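Local coordinates for protein NOVW (Streptomyces niveus, PDB 2C0Z) that catalyses the 3-epimerisation of a dTDP-linked 4-keto-6-deoxy sugar, acting together with a partner enzyme, NovU, in the biosynthesis of the antibiotic novobiocin, at residues 13-18 / 108-113; 70-75 / 153-158; 90-95 / 126-131. All blocks are in the same frame, centred on the assembly; numbering follows the deposited sequence.

How the contacts relate
All three contacts reach one five-stranded antiparallel sheet of the cupin fold, and their chemistry follows their place in it. Contact 3 (90-95 / 126-131) is the buried core: two inner strands with six backbone bonds and an Asp-His pair. Contact 2 (70-75 / 153-158) is partly buried at one outermost strand, 152-154, with four backbone bonds and a second His-carboxylate bond. Contact 1 (13-18 / 108-113), at the other outermost strand, 107-113, is small and partly buried, with exposed Gly16 at its edge and one side-chain to backbone bond. Contact 3 touches both others: Thr110 N lies 2.8 Å from Asp92 O, and His71 N 2.9 Å from His128 O. Contacts 1 and 2 have centres about 18 Å apart.

Contact 1 (13-18 / 108-113); sequences RPLGIE and EGTRLD
Glu108 reaches from an outermost strand of a cupin beta-sheet to the loop after strand 11-14, where its carboxylate meets Leu15 and Gly16. CG is anti to the backbone N (chi1 -171°) and the chain runs on extended, which carries the carboxylate out to the loop backbone. There OE1 accepts a hydrogen bond from Gly16 N at 2.8 Å, with an N-H...O angle of 156°, through its syn lone pair, the one on the side of OE2. The same oxygen also lies 3.5 Å from Leu15 CB.

Leu15 lies obliquely across the Glu108 side chain. Its CB faces the carboxylate, and its two methyls diverge: CD2 stands 3.8 Å from Glu108 OE2, whereas CD1 reaches Thr110, two residues further along the strand. The leucine thus spans two side chains of 108-113 that both point to the loop. The buried Ile17 side chain packs chiefly on Arg98, Thr103 and Asp96.

Only 194 Å² is buried between the segments, and the backbones stay apart, with Gly16 CA 7.3 Å from Glu108 CA, so the loop is not a further strand of this sheet. The contact joins the two sheets of the chain: strand 11-14 pairs with 20-30, on which Leu15 and Thr110 both rest through Glu22, while strand 107-113 pairs with 89-96. At this junction Leu15 CD1 lies 3.7 Å from the hydroxyl OG1 of Thr110.

Contact 2 (70-75 / 153-158); sequences IHFVDV and HGVHPL
The His153 ring meets Asp74 at its edge: OD1 lies close to the ring plane and accepts a hydrogen bond from ND1 at 2.7 Å. The carboxylate is turned 27° from the ring, and ND1 arrives on the syn side of OD1. Phe72 CG stands between the backbone N and the carbonyl carbon (chi1 68°). The far end of its ring comes near the 153-155 backbone, CZ lying 3.7 Å from His153 CB. This CB makes an off-centre CH-pi contact with the ring, 4.2 Å from the centroid and 29° off the normal, while Gly154 N and Val155 CG1 approach it obliquely.

Backbone evidence for antiparallel pairing is direct. Phe72 and His153 form a hydrogen-bonded pair, with His153 N to Phe72 O at 2.8 Å, and Ile70 and Val155 exchange two further bonds. Between them His71 faces Gly154, their CA atoms 4.2 Å apart. Ile70 CB packs on Val155 CG2 at 3.8 Å.

His71, the proton acceptor by similarity, projects from the opposite face to Phe72 and bonds through NE2 to Asp177 of helix 175-178, beside Arg176. In the sheet, strand 67-73 lies between 152-154 and 126-132; that helix sits on the His71 side, and Pro157 touches its Asp177.

Contact 3 (90-95 / 126-131); sequences VFDVVV and IGHGFC
Asp92 and His128 supply the side-chain hydrogen bond between these two antiparallel strands. His128 NE2 donates to Asp92 OD1 at 2.5 Å, a short bond with an N-H...O angle of 156°. The oxygen lies at the ring edge, near its plane, and is met on its syn side; the carboxylate is turned 37° from the ring. Both CG atoms stand anti to their backbone N, and the side chains cross at about a right angle. The residues are not directly paired: His128 stands opposite Val94, and Asp92 opposite Phe130.

Six backbone bonds join the strands, in the hydrogen-bonded pairs Phe91-Cys131, Val93-Gly129 and Val95-Gly127; Val93 N to Gly129 O, for instance, is 2.8 Å. The intervening residues add CA-H...O contacts, such as Phe130 CA to Phe91 O at 3.1 Å.

Apolar contacts are at the ends. Val90 CG1 reaches Phe130 CD2 at 3.9 Å, obliquely to the ring, and Val94 CB meets Ile126 CG2 at 3.9 Å.

Phe130 also packs on Tyr141, the proton donor by similarity, and on Arg68. His128 is a substrate-binding residue by similarity, and its edge-on bond to buried Asp92 constrains the rotation of its ring. Paired inner strands bearing such residues on one face are consistent with the substrate pocket inside the beta-barrel of RmlC-like cupins.

Contact 1 (13-18 / 108-113)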
loop_
_atom_site.group_PDB
_atom_site.type_symbol
_atom_site.label_atom_id
_atom_site.label_comp_id
_atom_site.label_asym_id
_atom_site.label_seq_id
_atom_site.Cartn_x
_atom_site.Cartn_y
_atom_site.Cartn_z
ATOM N N ARG A 13 -12.219 -9.475 11.151
ATOM C CA ARG A 13 -12.626 -9.892 12.480
ATOM C C ARG A 13 -12.062 -9.005 13.570
ATOM O O ARG A 13 -10.927 -8.597 13.513
ATOM C CB ARG A 13 -12.118 -11.294 12.715
ATOM C CG ARG A 13 -12.742 -12.310 11.763
ATOM C CD ARG A 13 -14.149 -12.675 12.152
ATOM N NE ARG A 13 -14.137 -13.543 13.329
ATOM C CZ ARG A 13 -15.193 -13.809 14.087
ATOM N NH1 ARG A 13 -16.386 -13.275 13.822
ATOM N NH2 ARG A 13 -15.058 -14.620 15.127
ATOM N N PRO A 14 -12.848 -8.744 14.598
ATOM C CA PRO A 14 -12.360 -7.911 15.701
ATOM C C PRO A 14 -11.275 -8.620 16.509
ATOM O O PRO A 14 -11.347 -9.837 16.764
ATOM C CB PRO A 14 -13.608 -7.683 16.555
ATOM C CG PRO A 14 -14.590 -8.633 16.123
ATOM C CD PRO A 14 -14.238 -9.206 14.802
ATOM N N LEU A 15 -10.274 -7.850 16.920
ATOM C CA LEU A 15 -9.302 -8.301 17.903
ATOM C C LEU A 15 -9.892 -7.989 19.295
ATOM O O LEU A 15 -11.062 -7.631 19.433
ATOM C CB LEU A 15 -7.936 -7.668 17.633
ATOM C CG LEU A 15 -7.257 -8.088 16.302
ATOM C CD1 LEU A 15 -5.840 -7.591 16.237
ATOM C CD2 LEU A 15 -7.298 -9.593 16.104
ATOM N N GLY A 16 -9.090 -8.144 20.335
ATOM C CA GLY A 16 -9.594 -7.997 21.688
ATOM C C GLY A 16 -9.787 -6.579 22.213
ATOM O O GLY A 16 -10.339 -6.378 23.293
ATOM N N ILE A 17 -9.309 -5.596 21.462
ATOM C CA ILE A 17 -9.417 -4.188 21.759
ATOM C C ILE A 17 -10.450 -3.592 20.823
ATOM O O ILE A 17 -10.333 -3.727 19.597
ATOM C CB ILE A 17 -8.076 -3.508 21.537
ATOM C CG1 ILE A 17 -7.056 -4.033 22.554
ATOM C CG2 ILE A 17 -8.242 -1.995 21.605
ATOM C CD1 ILE A 17 -5.652 -3.553 22.298
ATOM N N GLU A 18 -11.471 -2.964 21.381
ATOM C CA GLU A 18 -12.544 -2.364 20.603
ATOM C C GLU A 18 -11.970 -1.325 19.662
ATOM O O GLU A 18 -11.198 -0.470 20.065
ATOM C CB GLU A 18 -13.566 -1.708 21.527
ATOM C CG GLU A 18 -14.677 -0.937 20.839
ATOM C CD GLU A 18 -15.518 -0.117 21.808
ATOM O OE1 GLU A 18 -15.116 0.121 22.976
ATOM O OE2 GLU A 18 -16.614 0.294 21.390
ATOM N N GLU A 108 -2.087 -6.243 22.162
ATOM C CA GLU A 108 -2.271 -7.463 21.400
ATOM C C GLU A 108 -1.293 -7.468 20.251
ATOM O O GLU A 108 -1.153 -6.485 19.550
ATOM C CB GLU A 108 -3.701 -7.607 20.895
ATOM C CG GLU A 108 -3.976 -8.973 20.282
ATOM C CD GLU A 108 -5.457 -9.284 20.133
ATOM O OE1 GLU A 108 -6.314 -8.542 20.657
ATOM O OE2 GLU A 108 -5.766 -10.308 19.490
ATOM N N GLY A 109 -0.636 -8.603 20.080
ATOM C CA GLY A 109 0.326 -8.798 19.011
ATOM C C GLY A 109 -0.251 -9.683 17.923
ATOM O O GLY A 109 -0.991 -10.634 18.200
ATOM N N THR A 110 0.093 -9.349 16.680
ATOM C CA THR A 110 -0.333 -10.080 15.490
ATOM C C THR A 110 0.888 -10.288 14.607
ATOM O O THR A 110 1.669 -9.368 14.406
ATOM C CB THR A 110 -1.361 -9.224 14.684
ATOM O OG1 THR A 110 -2.504 -8.900 15.510
ATOM C CG2 THR A 110 -1.948 -9.986 13.539
ATOM N N ARG A 111 1.045 -11.484 14.034
ATOM C CA ARG A 111 2.134 -11.664 13.066
ATOM C C ARG A 111 1.647 -11.164 11.707
ATOM O O ARG A 111 0.641 -11.648 11.165
ATOM C CB ARG A 111 2.573 -13.119 12.988
ATOM C CG ARG A 111 3.711 -13.334 12.032
ATOM C CD ARG A 111 3.990 -14.794 11.784
ATOM N NE ARG A 111 5.164 -15.012 10.953
ATOM C CZ ARG A 111 6.357 -15.332 11.428
ATOM N NH1 ARG A 111 6.546 -15.397 12.738
ATOM N NH2 ARG A 111 7.380 -15.521 10.601
ATOM N N LEU A 112 2.317 -10.127 11.216
ATOM C CA LEU A 112 2.080 -9.569 9.886
ATOM C C LEU A 112 3.264 -9.965 9.036
ATOM O O LEU A 112 4.398 -9.525 9.297
ATOM C CB LEU A 112 1.913 -8.044 9.938
ATOM C CG LEU A 112 0.713 -7.528 10.742
ATOM C CD1 LEU A 112 0.624 -6.000 10.597
ATOM C CD2 LEU A 112 -0.560 -8.216 10.293
ATOM N N ASP A 113 3.026 -10.806 8.035
ATOM C CA ASP A 113 4.124 -11.233 7.184
ATOM C C ASP A 113 3.697 -11.295 5.736
ATOM O O ASP A 113 2.533 -11.035 5.395
ATOM C CB ASP A 113 4.745 -12.547 7.694
ATOM C CG ASP A 113 3.800 -13.728 7.619
ATOM O OD1 ASP A 113 2.871 -13.722 6.809
ATOM O OD2 ASP A 113 3.928 -14.741 8.333
#

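Contact 2 (70-75 / 153-158)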
loop_
_atom_site.group_PDB
_atom_site.type_symbol
_atom_site.label_atom_id
_atom_site.label_comp_id
_atom_site.label_asym_id
_atom_site.label_seq_id
_atom_site.Cartn_x
_atom_site.Cartn_y
_atom_site.Cartn_z
ATOM N N ILE A 70 5.856 2.952 21.137
ATOM C CA ILE A 70 4.429 2.813 20.782
ATOM C C ILE A 70 3.918 4.202 20.421
ATOM O O ILE A 70 3.924 5.105 21.259
ATOM C CB ILE A 70 3.633 2.250 21.985
ATOM C CG1 ILE A 70 4.172 0.883 22.427
ATOM C CG2 ILE A 70 2.129 2.231 21.662
ATOM C CD1 ILE A 70 4.201 -0.192 21.354
ATOM N N HIS A 71 3.523 4.394 19.171
ATOM C CA HIS A 71 3.174 5.726 18.661
ATOM C C HIS A 71 1.677 5.891 18.544
ATOM O O HIS A 71 0.976 4.943 18.289
ATOM C CB HIS A 71 3.852 5.953 17.326
ATOM C CG HIS A 71 5.347 5.899 17.404
ATOM N ND1 HIS A 71 6.152 5.742 16.299
ATOM C CD2 HIS A 71 6.174 5.969 18.473
ATOM C CE1 HIS A 71 7.415 5.709 16.696
ATOM N NE2 HIS A 71 7.457 5.840 18.008
ATOM N N PHE A 72 1.204 7.116 18.716
ATOM C CA PHE A 72 -0.205 7.454 18.586
ATOM C C PHE A 72 -0.353 8.908 18.229
ATOM O O PHE A 72 0.603 9.687 18.311
ATOM C CB PHE A 72 -1.006 7.145 19.864
ATOM C CG PHE A 72 -0.656 8.027 21.030
ATOM C CD1 PHE A 72 0.478 7.780 21.778
ATOM C CD2 PHE A 72 -1.442 9.124 21.351
ATOM C CE1 PHE A 72 0.820 8.566 22.847
ATOM C CE2 PHE A 72 -1.095 9.925 22.431
ATOM C CZ PHE A 72 0.056 9.631 23.173
ATOM N N VAL A 73 -1.573 9.253 17.847
ATOM C CA VAL A 73 -1.944 10.626 17.520
ATOM C C VAL A 73 -3.019 11.124 18.493
ATOM O O VAL A 73 -3.991 10.426 18.805
ATOM C CB VAL A 73 -2.410 10.722 16.042
ATOM C CG1 VAL A 73 -2.951 12.095 15.753
ATOM C CG2 VAL A 73 -1.254 10.362 15.090
ATOM N N ASP A 74 -2.840 12.353 18.981
ATOM C CA ASP A 74 -3.804 12.966 19.877
ATOM C C ASP A 74 -5.212 12.926 19.317
ATOM O O ASP A 74 -5.406 13.051 18.102
ATOM C CB ASP A 74 -3.443 14.452 20.114
ATOM C CG ASP A 74 -2.110 14.631 20.788
ATOM O OD1 ASP A 74 -1.578 13.656 21.353
ATOM O OD2 ASP A 74 -1.479 15.707 20.768
ATOM N N VAL A 75 -6.192 12.773 20.206
ATOM C CA VAL A 75 -7.604 12.810 19.844
ATOM C C VAL A 75 -8.303 13.944 20.613
ATOM O O VAL A 75 -8.304 13.916 21.829
ATOM C CB VAL A 75 -8.314 11.477 20.168
ATOM C CG1 VAL A 75 -9.696 11.423 19.541
ATOM C CG2 VAL A 75 -7.421 10.258 19.718
ATOM N N HIS A 153 2.668 11.415 19.147
ATOM C CA HIS A 153 3.361 11.188 20.393
ATOM C C HIS A 153 3.609 9.705 20.595
ATOM O O HIS A 153 3.305 8.886 19.717
ATOM C CB HIS A 153 2.557 11.825 21.510
ATOM C CG HIS A 153 2.360 13.295 21.295
ATOM N ND1 HIS A 153 1.122 13.886 21.164
ATOM C CD2 HIS A 153 3.268 14.282 21.122
ATOM C CE1 HIS A 153 1.282 15.179 20.963
ATOM N NE2 HIS A 153 2.573 15.441 20.912
ATOM N N GLY A 154 4.208 9.365 21.727
ATOM C CA GLY A 154 4.457 7.966 21.995
ATOM C C GLY A 154 4.657 7.638 23.450
ATOM O O GLY A 154 4.801 8.538 24.290
ATOM N N VAL A 155 4.642 6.343 23.730
ATOM C CA VAL A 155 5.084 5.842 25.013
ATOM C C VAL A 155 6.203 4.823 24.810
ATOM O O VAL A 155 6.400 4.271 23.727
ATOM C CB VAL A 155 3.907 5.308 25.874
ATOM C CG1 VAL A 155 2.808 6.331 26.048
ATOM C CG2 VAL A 155 3.358 4.066 25.359
ATOM N N HIS A 156 6.945 4.576 25.867
ATOM C CA HIS A 156 8.111 3.723 25.806
ATOM C C HIS A 156 7.717 2.286 25.493
ATOM O O HIS A 156 6.867 1.709 26.175
ATOM C CB HIS A 156 8.874 3.759 27.121
ATOM C CG HIS A 156 10.300 3.376 26.973
ATOM N ND1 HIS A 156 10.699 2.085 26.723
ATOM C CD2 HIS A 156 11.432 4.114 27.063
ATOM C CE1 HIS A 156 12.016 2.049 26.628
ATOM N NE2 HIS A 156 12.485 3.263 26.855
ATOM N N PRO A 157 8.303 1.695 24.450
ATOM C CA PRO A 157 7.908 0.322 24.089
ATOM C C PRO A 157 8.336 -0.752 25.090
ATOM O O PRO A 157 7.813 -1.863 25.038
ATOM C CB PRO A 157 8.578 0.118 22.723
ATOM C CG PRO A 157 9.708 1.015 22.715
ATOM C CD PRO A 157 9.327 2.241 23.535
ATOM N N LEU A 158 9.238 -0.413 26.021
ATOM C CA LEU A 158 9.590 -1.318 27.107
ATOM C C LEU A 158 8.880 -0.948 28.420
ATOM O O LEU A 158 9.275 -1.402 29.504
ATOM C CB LEU A 158 11.123 -1.360 27.290
ATOM C CG LEU A 158 11.937 -1.654 26.029
ATOM C CD1 LEU A 158 13.435 -1.756 26.401
ATOM C CD2 LEU A 158 11.501 -2.885 25.350
#

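Contact 3 (90-95 / 126-131)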
loop_
_atom_site.group_PDB
_atom_site.type_symbol
_atom_site.label_atom_id
_atom_site.label_comp_id
_atom_site.label_asym_id
_atom_site.label_seq_id
_atom_site.Cartn_x
_atom_site.Cartn_y
_atom_site.Cartn_z
ATOM N N VAL A 90 6.854 -9.244 10.678
ATOM C CA VAL A 90 6.929 -8.413 11.886
ATOM C C VAL A 90 5.981 -8.944 12.938
ATOM O O VAL A 90 4.981 -9.601 12.630
ATOM C CB VAL A 90 6.639 -6.904 11.697
ATOM C CG1 VAL A 90 7.480 -6.308 10.563
ATOM C CG2 VAL A 90 5.147 -6.604 11.562
ATOM N N PHE A 91 6.344 -8.699 14.195
ATOM C CA PHE A 91 5.428 -8.851 15.293
ATOM C C PHE A 91 4.806 -7.474 15.495
ATOM O O PHE A 91 5.477 -6.539 15.952
ATOM C CB PHE A 91 6.196 -9.319 16.524
ATOM C CG PHE A 91 5.329 -9.594 17.729
ATOM C CD1 PHE A 91 4.453 -10.667 17.725
ATOM C CD2 PHE A 91 5.406 -8.780 18.867
ATOM C CE1 PHE A 91 3.659 -10.958 18.859
ATOM C CE2 PHE A 91 4.652 -9.081 20.015
ATOM C CZ PHE A 91 3.767 -10.158 19.992
ATOM N N ASP A 92 3.537 -7.343 15.143
ATOM C CA ASP A 92 2.836 -6.065 15.175
ATOM C C ASP A 92 2.016 -5.951 16.447
ATOM O O ASP A 92 1.296 -6.876 16.820
ATOM C CB ASP A 92 1.904 -5.978 13.966
ATOM C CG ASP A 92 1.324 -4.616 13.811
ATOM O OD1 ASP A 92 2.059 -3.767 13.245
ATOM O OD2 ASP A 92 0.205 -4.306 14.290
ATOM N N VAL A 93 2.101 -4.815 17.109
ATOM C CA VAL A 93 1.444 -4.630 18.421
ATOM C C VAL A 93 0.560 -3.413 18.424
ATOM O O VAL A 93 0.964 -2.299 18.020
ATOM C CB VAL A 93 2.502 -4.535 19.539
ATOM C CG1 VAL A 93 1.896 -4.226 20.906
ATOM C CG2 VAL A 93 3.273 -5.819 19.607
ATOM N N VAL A 94 -0.662 -3.618 18.886
ATOM C CA VAL A 94 -1.580 -2.520 19.157
ATOM C C VAL A 94 -1.739 -2.387 20.669
ATOM O O VAL A 94 -1.725 -3.383 21.421
ATOM C CB VAL A 94 -2.954 -2.686 18.469
ATOM C CG1 VAL A 94 -2.824 -2.590 16.949
ATOM C CG2 VAL A 94 -3.596 -4.008 18.830
ATOM N N VAL A 95 -1.882 -1.148 21.114
ATOM C CA VAL A 95 -1.944 -0.842 22.552
ATOM C C VAL A 95 -3.109 0.084 22.780
ATOM O O VAL A 95 -3.220 1.114 22.116
ATOM C CB VAL A 95 -0.672 -0.163 23.022
ATOM C CG1 VAL A 95 -0.757 0.136 24.554
ATOM C CG2 VAL A 95 0.535 -1.031 22.654
ATOM N N ILE A 126 -5.558 4.491 19.562
ATOM C CA ILE A 126 -4.830 3.233 19.670
ATOM C C ILE A 126 -3.399 3.458 19.311
ATOM O O ILE A 126 -3.077 4.139 18.329
ATOM C CB ILE A 126 -5.460 2.130 18.773
ATOM C CG1 ILE A 126 -6.937 1.931 19.120
ATOM C CG2 ILE A 126 -4.692 0.832 18.881
ATOM C CD1 ILE A 126 -7.152 1.522 20.536
ATOM N N GLY A 127 -2.499 2.946 20.139
ATOM C CA GLY A 127 -1.084 3.025 19.868
ATOM C C GLY A 127 -0.582 1.846 19.048
ATOM O O GLY A 127 -1.172 0.770 19.045
ATOM N N HIS A 128 0.510 2.061 18.344
ATOM C CA HIS A 128 1.033 1.060 17.426
ATOM C C HIS A 128 2.535 0.938 17.601
ATOM O O HIS A 128 3.267 1.925 17.729
ATOM C CB HIS A 128 0.684 1.434 15.989
ATOM C CG HIS A 128 1.195 0.452 14.985
ATOM N ND1 HIS A 128 2.214 0.754 14.104
ATOM C CD2 HIS A 128 0.851 -0.838 14.741
ATOM C CE1 HIS A 128 2.485 -0.317 13.374
ATOM N NE2 HIS A 128 1.675 -1.297 13.741
ATOM N N GLY A 129 3.011 -0.280 17.514
ATOM C CA GLY A 129 4.417 -0.576 17.458
ATOM C C GLY A 129 4.662 -1.898 16.756
ATOM O O GLY A 129 3.730 -2.656 16.457
ATOM N N PHE A 130 5.931 -2.197 16.494
ATOM C CA PHE A 130 6.263 -3.490 15.914
ATOM C C PHE A 130 7.730 -3.817 16.098
ATOM O O PHE A 130 8.548 -2.938 16.362
ATOM C CB PHE A 130 5.929 -3.506 14.411
ATOM C CG PHE A 130 6.804 -2.626 13.587
ATOM C CD1 PHE A 130 6.510 -1.289 13.426
ATOM C CD2 PHE A 130 7.889 -3.157 12.907
ATOM C CE1 PHE A 130 7.297 -0.466 12.628
ATOM C CE2 PHE A 130 8.697 -2.339 12.099
ATOM C CZ PHE A 130 8.388 -0.990 11.967
ATOM N N CYS A 131 8.039 -5.094 15.903
ATOM C CA CYS A 131 9.402 -5.619 15.921
ATOM C C CYS A 131 9.600 -6.399 14.611
ATOM O O CYS A 131 8.842 -7.307 14.346
ATOM C CB CYS A 131 9.553 -6.584 17.088
ATOM S SG CYS A 131 11.213 -7.216 17.262
#